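Local coordinates for protein serine acetyltransferase 1, putative (PDB 7BW9) that probably transfers an acetyl group to the hydroxyl of serine in cysteine biosynthesis, and is seen here with cysteine bound, at residues L120-I124 with R125-G129; F58-V61 with L62-S66; H140-M144 with N145-E149. One frame throughout, in Å; residues are numbered along the deposited sequence.

How the contacts relate
All three contacts are local helix contacts in the helical part of the chain that comes before the left-handed beta-helix, and none touches another. Contact 2, near the start of helix 58-79, lies farthest from the centre of the chain, about 23 Å. Its centre is about 23 Å from that of contact 1 and 24 Å from that of contact 3. Contacts 1 and 3 share helix 128-144: one sits where it begins and the other where it ends, their centres about 26 Å apart. Contact 1 lies near a ligand, with the Tyr127 side chain about 6 Å from a bound cysteine; the Tyr143 side chain of contact 3 is about 10 Å from a bound cysteine. A subunit interface also brings contacts 1 and 3 together: Met122 packs on Glu149 of a neighbouring subunit.

Contact 1. Residues L120-I124 with R125-G129; sequences LAMII and RSYPG
Arg125, Ser126 and Tyr127 each give their backbone N-H to the carbonyl four residues back, bonding back along helix 120-126 before the chain straightens at Tyr127 (psi 116°). The first of these bonds is the shortest, Arg125 N to Ala121 O at 2.8 Å. Tyr127 N comes to Ile123 O at 3.1 Å.

The turn of the backbone carries the Tyr127 ring back against the helix it has just left. Ile123 CG1 sits 4.2 Å from the centroid of the Tyr127 ring, only 3° off the ring normal, so this CH-pi contact is centred squarely over one face. Met122 comes to the same ring at a slant. Its CG is anti to the backbone N (chi1 162°), and that CG lies 3.9 Å from Tyr127 CE1. The chain stays extended through chi2, bringing the sulfur alongside the ring: Met122 SD is 5.3 Å from the centroid of the Tyr127 ring, an oblique Met-aromatic contact.

Beyond the ring, Tyr127 OH is hydrogen-bonded to Asp114, a residue of the cysteine pocket, and weakly to Arg152 of the second subunit. Arg125 keeps its CB against the helix, 3.4 Å from Ala121 O, and sends its guanidinium elsewhere: to the carbonyls of Phe49 and Pro30, and to Glu153 of the second subunit in a salt bridge.

Tyr127 occupies the N-cap position of helix 128-144, followed directly by Pro128. This is a helix-to-helix junction beside a ligand site at a subunit interface, where a tyrosine packed on the preceding helix reaches a pocket residue; the Tyr127-Asp114 bond is consistent with a second-shell role for the tyrosine in positioning that aspartate.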
loop_
_atom_site.group_PDB
_atom_site.type_symbol
_atom_site.label_atom_id
_atom_site.label_comp_id
_atom_site.label_asym_id
_atom_site.label_seq_id
_atom_site.Cartn_x
_atom_site.Cartn_y
_atom_site.Cartn_z
ATOM N N LEU A 120 4.427 -24.170 -1.737
ATOM C CA LEU A 120 3.082 -23.757 -1.346
ATOM C C LEU A 120 3.099 -23.015 -0.018
ATOM O O LEU A 120 2.312 -22.078 0.173
ATOM C CB LEU A 120 2.132 -24.958 -1.271
ATOM C CG LEU A 120 1.840 -25.716 -2.573
ATOM C CD1 LEU A 120 0.532 -26.477 -2.463
ATOM C CD2 LEU A 120 1.838 -24.794 -3.804
ATOM N N ALA A 121 3.992 -23.404 0.899
ATOM C CA ALA A 121 4.110 -22.696 2.174
ATOM C C ALA A 121 4.375 -21.211 1.953
ATOM O O ALA A 121 3.685 -20.353 2.519
ATOM C CB ALA A 121 5.226 -23.312 3.019
ATOM N N MET A 122 5.378 -20.895 1.130
ATOM C CA MET A 122 5.692 -19.504 0.827
ATOM C C MET A 122 4.463 -18.784 0.289
ATOM O O MET A 122 4.119 -17.688 0.742
ATOM C CB MET A 122 6.837 -19.444 -0.183
ATOM C CG MET A 122 6.976 -18.093 -0.893
ATOM S SD MET A 122 8.114 -18.115 -2.303
ATOM C CE MET A 122 9.608 -18.697 -1.525
ATOM N N ILE A 123 3.770 -19.417 -0.660
ATOM C CA ILE A 123 2.586 -18.814 -1.264
ATOM C C ILE A 123 1.514 -18.598 -0.205
ATOM O O ILE A 123 0.918 -17.517 -0.105
ATOM C CB ILE A 123 2.073 -19.692 -2.425
ATOM C CG1 ILE A 123 3.110 -19.755 -3.546
ATOM C CG2 ILE A 123 0.736 -19.184 -2.972
ATOM C CD1 ILE A 123 2.898 -20.901 -4.481
ATOM N N ILE A 124 1.272 -19.617 0.615
ATOM C CA ILE A 124 0.175 -19.539 1.568
ATOM C C ILE A 124 0.458 -18.480 2.620
ATOM O O ILE A 124 -0.435 -17.730 3.028
ATOM C CB ILE A 124 -0.063 -20.916 2.205
ATOM C CG1 ILE A 124 -0.655 -21.885 1.178
ATOM C CG2 ILE A 124 -0.962 -20.777 3.431
ATOM C CD1 ILE A 124 -0.798 -23.319 1.699
ATOM N N ARG A 125 1.703 -18.389 3.069
ATOM C CA ARG A 125 1.983 -17.520 4.202
ATOM C C ARG A 125 2.195 -16.076 3.783
ATOM O O ARG A 125 1.938 -15.161 4.572
ATOM C CB ARG A 125 3.204 -18.045 4.956
ATOM C CG ARG A 125 2.811 -19.146 5.949
ATOM C CD ARG A 125 3.935 -19.578 6.859
ATOM N NE ARG A 125 4.548 -18.493 7.608
ATOM C CZ ARG A 125 4.124 -18.029 8.786
ATOM N NH1 ARG A 125 3.036 -18.516 9.370
ATOM N NH2 ARG A 125 4.795 -17.057 9.386
ATOM N N SER A 126 2.642 -15.852 2.553
ATOM C CA SER A 126 3.216 -14.564 2.198
ATOM C C SER A 126 2.688 -13.913 0.923
ATOM O O SER A 126 2.960 -12.729 0.725
ATOM C CB SER A 126 4.741 -14.688 2.078
ATOM O OG SER A 126 5.295 -15.078 3.322
ATOM N N TYR A 127 1.958 -14.610 0.058
ATOM C CA TYR A 127 1.573 -13.972 -1.214
ATOM C C TYR A 127 0.370 -13.054 -1.016
ATOM O O TYR A 127 -0.720 -13.540 -0.687
ATOM C CB TYR A 127 1.285 -15.010 -2.286
ATOM C CG TYR A 127 2.515 -15.326 -3.113
ATOM C CD1 TYR A 127 3.760 -15.450 -2.514
ATOM C CD2 TYR A 127 2.437 -15.469 -4.489
ATOM C CE1 TYR A 127 4.900 -15.732 -3.258
ATOM C CE2 TYR A 127 3.575 -15.752 -5.259
ATOM C CZ TYR A 127 4.803 -15.881 -4.635
ATOM O OH TYR A 127 5.934 -16.151 -5.391
ATOM N N PRO A 128 0.507 -11.736 -1.232
ATOM C CA PRO A 128 -0.647 -10.840 -1.024
ATOM C C PRO A 128 -1.810 -11.124 -1.953
ATOM O O PRO A 128 -2.955 -10.822 -1.591
ATOM C CB PRO A 128 -0.072 -9.438 -1.276
ATOM C CG PRO A 128 1.132 -9.674 -2.148
ATOM C CD PRO A 128 1.700 -11.013 -1.704
ATOM N N GLY A 129 -1.550 -11.657 -3.153
ATOM C CA GLY A 129 -2.636 -11.968 -4.069
ATOM C C GLY A 129 -3.503 -13.108 -3.578
ATOM O O GLY A 129 -4.701 -13.153 -3.877
#

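Contact 2. Residues F58-V61 with L62-S66; sequences FNNV and LERLS
Asn60 O accepts the backbone N-H of Arg64 at 3.0 Å, and the Arg64 side chain then folds back over the same carbonyl. This is the regular i to i+4 bonding of an alpha-helix, near the start of helix 58-79; Glu63 N to Asn59 O, at 2.8 Å, is the shortest such bond between 58-61 and 62-66.

The chain of Arg64, bent at chi3 (-79°), lays one guanidinium face over Asn60 O, which stands 3.6 Å above the centre of the plane. Arg64 NH1 also comes 3.6 Å from Asn60 CB. Arg64 NH1 bonds to the carbonyl of Lys55, upstream of the helix, and Asn60 OD1 is likewise bonded to Thr57.

On another side of the helix Phe58 and Leu62 run side by side, Phe58 CE1 touching Leu62 CD2 at 4.1 Å, and both pack on Ser9 of helix 2-17. Leu65 turns to Thr8 of that helix and to Ile44 of helix 36-45. Within 62-66, Leu62 O takes two donors from opposite faces of its plane, the backbone N of Ser66 and the hydroxyl of the same residue. The hydroxyl bond, Ser66 OG to Leu62 O, is 2.6 Å long.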
loop_
_atom_site.group_PDB
_atom_site.type_symbol
_atom_site.label_atom_id
_atom_site.label_comp_id
_atom_site.label_asym_id
_atom_site.label_seq_id
_atom_site.Cartn_x
_atom_site.Cartn_y
_atom_site.Cartn_z
ATOM N N PHE A 58 -10.768 -30.364 16.533
ATOM C CA PHE A 58 -12.089 -29.950 16.058
ATOM C C PHE A 58 -12.576 -28.721 16.809
ATOM O O PHE A 58 -13.150 -27.798 16.216
ATOM C CB PHE A 58 -13.103 -31.096 16.209
ATOM C CG PHE A 58 -14.546 -30.648 16.112
ATOM C CD1 PHE A 58 -15.236 -30.202 17.236
ATOM C CD2 PHE A 58 -15.209 -30.667 14.894
ATOM C CE1 PHE A 58 -16.544 -29.775 17.137
ATOM C CE2 PHE A 58 -16.528 -30.245 14.794
ATOM C CZ PHE A 58 -17.194 -29.801 15.912
ATOM N N ASN A 59 -12.339 -28.690 18.119
ATOM C CA ASN A 59 -12.855 -27.609 18.943
ATOM C C ASN A 59 -12.129 -26.302 18.672
ATOM O O ASN A 59 -12.734 -25.227 18.724
ATOM C CB ASN A 59 -12.744 -27.987 20.416
ATOM C CG ASN A 59 -13.998 -27.671 21.167
ATOM O OD1 ASN A 59 -14.316 -26.497 21.391
ATOM N ND2 ASN A 59 -14.745 -28.707 21.537
ATOM N N ASN A 60 -10.827 -26.371 18.403
ATOM C CA ASN A 60 -10.103 -25.165 18.024
ATOM C C ASN A 60 -10.644 -24.606 16.712
ATOM O O ASN A 60 -10.817 -23.393 16.574
ATOM C CB ASN A 60 -8.605 -25.459 17.924
ATOM C CG ASN A 60 -7.983 -25.792 19.273
ATOM O OD1 ASN A 60 -7.402 -26.865 19.454
ATOM N ND2 ASN A 60 -8.102 -24.872 20.224
ATOM N N VAL A 61 -10.950 -25.483 15.751
ATOM C CA VAL A 61 -11.574 -25.047 14.501
ATOM C C VAL A 61 -12.914 -24.385 14.786
ATOM O O VAL A 61 -13.243 -23.324 14.228
ATOM C CB VAL A 61 -11.726 -26.249 13.546
ATOM C CG1 VAL A 61 -12.532 -25.865 12.282
ATOM C CG2 VAL A 61 -10.354 -26.835 13.195
ATOM N N LEU A 62 -13.705 -24.995 15.674
ATOM C CA LEU A 62 -15.021 -24.454 15.992
ATOM C C LEU A 62 -14.908 -23.119 16.710
ATOM O O LEU A 62 -15.714 -22.211 16.473
ATOM C CB LEU A 62 -15.808 -25.455 16.834
ATOM C CG LEU A 62 -17.183 -25.015 17.337
ATOM C CD1 LEU A 62 -18.159 -24.830 16.184
ATOM C CD2 LEU A 62 -17.727 -26.010 18.384
ATOM N N GLU A 63 -13.920 -22.979 17.599
ATOM C CA GLU A 63 -13.701 -21.691 18.256
ATOM C C GLU A 63 -13.372 -20.610 17.232
ATOM O O GLU A 63 -13.939 -19.514 17.262
ATOM C CB GLU A 63 -12.564 -21.790 19.280
ATOM C CG GLU A 63 -12.930 -22.452 20.598
ATOM C CD GLU A 63 -11.694 -22.838 21.410
ATOM O OE1 GLU A 63 -10.608 -22.276 21.126
ATOM O OE2 GLU A 63 -11.807 -23.694 22.325
ATOM N N ARG A 64 -12.429 -20.895 16.338
ATOM C CA ARG A 64 -12.018 -19.879 15.373
ATOM C C ARG A 64 -13.158 -19.537 14.429
ATOM O O ARG A 64 -13.397 -18.358 14.135
ATOM C CB ARG A 64 -10.790 -20.363 14.612
ATOM C CG ARG A 64 -9.632 -20.609 15.556
ATOM C CD ARG A 64 -8.328 -20.821 14.855
ATOM N NE ARG A 64 -8.221 -22.169 14.335
ATOM C CZ ARG A 64 -7.529 -23.133 14.929
ATOM N NH1 ARG A 64 -6.883 -22.882 16.058
ATOM N NH2 ARG A 64 -7.476 -24.340 14.390
ATOM N N LEU A 65 -13.900 -20.553 13.974
ATOM C CA LEU A 65 -15.028 -20.301 13.086
ATOM C C LEU A 65 -16.073 -19.434 13.772
ATOM O O LEU A 65 -16.577 -18.464 13.184
ATOM C CB LEU A 65 -15.635 -21.627 12.636
ATOM C CG LEU A 65 -16.445 -21.588 11.342
ATOM C CD1 LEU A 65 -15.557 -21.189 10.156
ATOM C CD2 LEU A 65 -17.141 -22.932 11.100
ATOM N N SER A 66 -16.408 -19.773 15.027
ATOM C CA SER A 66 -17.419 -19.037 15.781
ATOM C C SER A 66 -17.007 -17.593 16.003
ATOM O O SER A 66 -17.835 -16.682 15.871
ATOM C CB SER A 66 -17.674 -19.702 17.137
ATOM O OG SER A 66 -18.006 -21.070 16.996
#

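Contact 3. Residues H140-M144 with N145-E149; sequences HILYM and NGDIE
With chi1 at -71°, Asn145 has its CG beside its own backbone N, and chi2 of -96° turns the amide so that ND2 faces back down the helix to Ile141 O. That bond is short and nearly straight, Asn145 ND2 to Ile141 O at 2.8 Å, and the oxygen lies close to the amide plane. The backbone N of Asn145 reaches the same Ile141 O at 3.2 Å from the other face of the carbonyl, so one residue grips this oxygen twice.

Positive phi at Gly146 (116°) then swings the chain back on itself. The two bonds of a Schellman motif follow: Asp147 N to Leu142 O at 3.2 Å, and Gly146 N to Tyr143 O at 3.0 Å. Both donors stand above the planes of their carbonyls. A CA-H...O contact between Tyr143 CA and Asp147 O, 3.4 Å long, adds to the turn.

Side chains fill in around this reversal. Ile148 CG2 rests against the Tyr143 ring, 3.9 Å from Tyr143 CE2, while the phenol oxygen goes on to a hydrogen bond with Glu188. Asp147 OD2 lies beside Leu142 CB at 3.9 Å. Asp147 is the N-cap of helix 148-162, its OD1 accepting from Tyr150 N.

Glycine, asparagine and aspartate thus divide the work of ending one helix and starting the next: the last carbonyls of helix 128-144 receive donors from the turn, and the Asp147 carboxylate, probably stabilised by the positive end of the following dipole, takes up an N-H of the new first turn.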
loop_
_atom_site.group_PDB
_atom_site.type_symbol
_atom_site.label_atom_id
_atom_site.label_comp_id
_atom_site.label_asym_id
_atom_site.label_seq_id
_atom_site.Cartn_x
_atom_site.Cartn_y
_atom_site.Cartn_z
ATOM N N HIS A 140 -17.500 -11.624 -0.931
ATOM C CA HIS A 140 -18.418 -11.686 -2.069
ATOM C C HIS A 140 -19.704 -12.428 -1.713
ATOM O O HIS A 140 -20.786 -12.078 -2.198
ATOM C CB HIS A 140 -17.720 -12.342 -3.258
ATOM C CG HIS A 140 -18.571 -12.444 -4.487
ATOM N ND1 HIS A 140 -19.076 -11.342 -5.139
ATOM C CD2 HIS A 140 -18.993 -13.526 -5.190
ATOM C CE1 HIS A 140 -19.778 -11.739 -6.187
ATOM N NE2 HIS A 140 -19.748 -13.060 -6.235
ATOM N N ILE A 141 -19.610 -13.451 -0.864
ATOM C CA ILE A 141 -20.823 -14.135 -0.420
ATOM C C ILE A 141 -21.656 -13.215 0.455
ATOM O O ILE A 141 -22.888 -13.205 0.375
ATOM C CB ILE A 141 -20.465 -15.443 0.302
ATOM C CG1 ILE A 141 -19.876 -16.420 -0.713
ATOM C CG2 ILE A 141 -21.714 -16.054 0.983
ATOM C CD1 ILE A 141 -19.171 -17.520 -0.108
ATOM N N LEU A 142 -20.998 -12.411 1.285
ATOM C CA LEU A 142 -21.731 -11.450 2.095
ATOM C C LEU A 142 -22.454 -10.454 1.201
ATOM O O LEU A 142 -23.653 -10.199 1.372
ATOM C CB LEU A 142 -20.773 -10.748 3.055
ATOM C CG LEU A 142 -19.987 -11.709 3.951
ATOM C CD1 LEU A 142 -18.987 -10.947 4.813
ATOM C CD2 LEU A 142 -20.955 -12.524 4.818
ATOM N N TYR A 143 -21.741 -9.923 0.204
ATOM C CA TYR A 143 -22.314 -8.913 -0.680
ATOM C C TYR A 143 -23.502 -9.472 -1.454
ATOM O O TYR A 143 -24.549 -8.822 -1.554
ATOM C CB TYR A 143 -21.224 -8.385 -1.618
ATOM C CG TYR A 143 -21.692 -7.506 -2.763
ATOM C CD1 TYR A 143 -22.200 -8.070 -3.932
ATOM C CD2 TYR A 143 -21.571 -6.114 -2.698
ATOM C CE1 TYR A 143 -22.618 -7.282 -4.993
ATOM C CE2 TYR A 143 -21.977 -5.308 -3.765
ATOM C CZ TYR A 143 -22.494 -5.901 -4.909
ATOM O OH TYR A 143 -22.899 -5.133 -5.977
ATOM N N MET A 144 -23.361 -10.691 -1.993
ATOM C CA MET A 144 -24.419 -11.309 -2.793
ATOM C C MET A 144 -25.673 -11.609 -1.977
ATOM O O MET A 144 -26.765 -11.701 -2.545
ATOM C CB MET A 144 -23.913 -12.605 -3.435
ATOM C CG MET A 144 -22.920 -12.413 -4.574
ATOM S SD MET A 144 -23.509 -11.326 -5.893
ATOM C CE MET A 144 -25.056 -12.153 -6.305
ATOM N N ASN A 145 -25.554 -11.763 -0.661
ATOM C CA ASN A 145 -26.726 -11.971 0.169
ATOM C C ASN A 145 -27.214 -10.692 0.829
ATOM O O ASN A 145 -28.054 -10.753 1.730
ATOM C CB ASN A 145 -26.446 -13.053 1.200
ATOM C CG ASN A 145 -26.351 -14.428 0.567
ATOM O OD1 ASN A 145 -27.324 -15.172 0.542
ATOM N ND2 ASN A 145 -25.175 -14.768 0.047
ATOM N N GLY A 146 -26.731 -9.537 0.385
ATOM C CA GLY A 146 -27.387 -8.267 0.644
ATOM C C GLY A 146 -26.613 -7.291 1.492
ATOM O O GLY A 146 -27.076 -6.153 1.658
ATOM N N ASP A 147 -25.462 -7.664 2.057
ATOM C CA ASP A 147 -24.695 -6.753 2.908
ATOM C C ASP A 147 -23.669 -6.035 2.044
ATOM O O ASP A 147 -22.579 -6.554 1.791
ATOM C CB ASP A 147 -24.012 -7.497 4.049
ATOM C CG ASP A 147 -22.775 -6.765 4.554
ATOM O OD1 ASP A 147 -22.821 -5.513 4.658
ATOM O OD2 ASP A 147 -21.737 -7.428 4.790
ATOM N N ILE A 148 -24.001 -4.833 1.587
ATOM C CA ILE A 148 -23.044 -4.125 0.751
ATOM C C ILE A 148 -22.089 -3.270 1.576
ATOM O O ILE A 148 -20.986 -2.971 1.106
ATOM C CB ILE A 148 -23.751 -3.282 -0.325
ATOM C CG1 ILE A 148 -24.527 -2.124 0.309
ATOM C CG2 ILE A 148 -24.657 -4.171 -1.167
ATOM C CD1 ILE A 148 -25.254 -1.271 -0.692
ATOM N N GLU A 149 -22.455 -2.921 2.811
ATOM C CA GLU A 149 -21.635 -2.012 3.600
ATOM C C GLU A 149 -20.470 -2.737 4.267
ATOM O O GLU A 149 -19.313 -2.321 4.129
ATOM C CB GLU A 149 -22.488 -1.309 4.651
ATOM C CG GLU A 149 -23.734 -0.611 4.125
ATOM C CD GLU A 149 -23.544 0.878 3.858
ATOM O OE1 GLU A 149 -22.621 1.489 4.440
ATOM O OE2 GLU A 149 -24.334 1.439 3.064
#